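PDB 6XMB: gSG7 salivary protein from Anopheles stephensi, which acts as an anticoagulant by preventing reciprocal activation of factor XII and prekallikrein, and so bradykinin release, and weakly inhibits the alternative pathway of the host complement system. Local coordinates for residues A[74-79]-A[100-105]. Residues are numbered along the deposited sequence; the frame is centred on the assembly and turned at random.
Sequences STFYAG and PTYLDG
Tyr-102 OH hydrogen-bonds to the backbone carbonyl O of Ala-32 on helix 6-49, while the ring behind that hydroxyl stacks on Phe-76. The pair joins two antiparallel helices, 59-80 and 92-116, of the three-helix, all-helical Aegyptin C-terminal domain; Cys-61–Cys-116 ties the two helices at the end away from their connection, and Cys-84–Cys-94 pins that connection to the start of helix 92-116. The CA atoms of Phe-76 and Tyr-102 come within 5.9 Å, and the buried contact is carried by these two side chains. In both, CG stands anti to the backbone N (chi1 -174° in Phe-76, 168° in Tyr-102), which swings both rings out to the same side of the helix pair, toward helix 6-49. The rings form an offset stack, their centroids 4.6 Å apart and their planes tilted by 24°, although the two side chains cross nearly at a right angle. The displacement brings Tyr-102 CB over a face of the Phe-76 ring, a CH-pi contact 4.2 Å from the centroid. Phe-76 CB in turn packs 3.7 Å from Tyr-102 CD1. Tyr-28 of helix 6-49 also meets the Phe-76 ring, and Val-36 touches Tyr-102, bringing the third helix against the stack. Phe-76 CD2 sits 3.3 Å above the plane of the Tyr-102 ring, toward the rim, and comes within 3.4 Å of Tyr-102 CD2.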
# COMPACT_ATOMS: atom_id res chain seq x y z
N SER A 74 7.39 -2.46 6.53
CA SER A 74 8.08 -1.62 5.55
C SER A 74 9.01 -2.45 4.69
O SER A 74 9.04 -2.30 3.47
CB SER A 74 8.88 -0.50 6.26
OG SER A 74 8.07 0.32 7.09
N THR A 75 9.75 -3.37 5.31
CA THR A 75 10.63 -4.26 4.55
C THR A 75 9.85 -5.20 3.64
O THR A 75 10.33 -5.56 2.56
CB THR A 75 11.49 -5.07 5.52
OG1 THR A 75 12.10 -4.18 6.45
CG2 THR A 75 12.59 -5.84 4.78
N PHE A 76 8.65 -5.61 4.05
CA PHE A 76 7.83 -6.45 3.18
C PHE A 76 7.41 -5.66 1.94
O PHE A 76 7.65 -6.09 0.81
CB PHE A 76 6.64 -7.02 3.98
CG PHE A 76 5.76 -8.04 3.23
CD1 PHE A 76 6.20 -8.67 2.08
CD2 PHE A 76 4.50 -8.34 3.70
CE1 PHE A 76 5.37 -9.58 1.41
CE2 PHE A 76 3.68 -9.24 3.05
CZ PHE A 76 4.11 -9.86 1.89
N TYR A 77 6.92 -4.43 2.13
CA TYR A 77 6.53 -3.60 0.99
C TYR A 77 7.70 -3.26 0.07
O TYR A 77 7.51 -3.11 -1.15
CB TYR A 77 5.88 -2.28 1.43
CG TYR A 77 5.15 -1.64 0.26
CD1 TYR A 77 4.02 -2.27 -0.29
CD2 TYR A 77 5.59 -0.46 -0.32
CE1 TYR A 77 3.36 -1.71 -1.36
CE2 TYR A 77 4.93 0.10 -1.39
CZ TYR A 77 3.81 -0.53 -1.91
OH TYR A 77 3.12 -0.01 -2.98
N ALA A 78 8.91 -3.09 0.63
CA ALA A 78 10.07 -2.87 -0.22
C ALA A 78 10.37 -4.11 -1.06
O ALA A 78 10.67 -3.99 -2.25
CB ALA A 78 11.28 -2.48 0.64
N GLY A 79 10.28 -5.30 -0.47
CA GLY A 79 10.49 -6.50 -1.25
C GLY A 79 9.44 -6.70 -2.32
O GLY A 79 9.74 -7.16 -3.42
N PRO A 100 7.55 -14.85 2.96
CA PRO A 100 8.06 -15.76 4.00
C PRO A 100 9.01 -15.08 4.96
O PRO A 100 8.87 -15.22 6.18
CB PRO A 100 8.74 -16.88 3.18
CG PRO A 100 8.14 -16.78 1.82
CD PRO A 100 7.89 -15.34 1.60
N THR A 101 9.96 -14.30 4.44
CA THR A 101 10.82 -13.47 5.29
C THR A 101 10.00 -12.66 6.30
O THR A 101 10.29 -12.66 7.50
CB THR A 101 11.66 -12.54 4.41
OG1 THR A 101 12.52 -13.33 3.58
CG2 THR A 101 12.49 -11.57 5.24
N TYR A 102 8.92 -12.00 5.83
CA TYR A 102 8.08 -11.19 6.71
C TYR A 102 7.35 -12.04 7.75
O TYR A 102 7.28 -11.67 8.92
CB TYR A 102 7.09 -10.40 5.86
CG TYR A 102 5.92 -9.71 6.58
CD1 TYR A 102 6.12 -8.52 7.30
CD2 TYR A 102 4.62 -10.22 6.48
CE1 TYR A 102 5.06 -7.87 7.93
CE2 TYR A 102 3.55 -9.59 7.09
CZ TYR A 102 3.76 -8.40 7.80
OH TYR A 102 2.69 -7.77 8.42
N LEU A 103 6.77 -13.17 7.33
CA LEU A 103 6.08 -14.03 8.27
C LEU A 103 7.05 -14.65 9.26
O LEU A 103 6.76 -14.73 10.45
CB LEU A 103 5.30 -15.12 7.51
CG LEU A 103 4.11 -14.61 6.70
CD1 LEU A 103 3.40 -15.75 5.96
CD2 LEU A 103 3.15 -13.85 7.58
N ASP A 104 8.21 -15.10 8.79
CA ASP A 104 9.23 -15.56 9.72
C ASP A 104 9.70 -14.44 10.65
O ASP A 104 10.07 -14.70 11.80
CB ASP A 104 10.42 -16.16 8.96
CG ASP A 104 11.44 -16.82 9.88
OD1 ASP A 104 11.14 -17.89 10.45
OD2 ASP A 104 12.56 -16.26 10.04
N GLY A 105 9.66 -13.19 10.19
CA GLY A 105 9.99 -12.08 11.08
C GLY A 105 8.98 -11.90 12.19
O GLY A 105 9.34 -11.74 13.36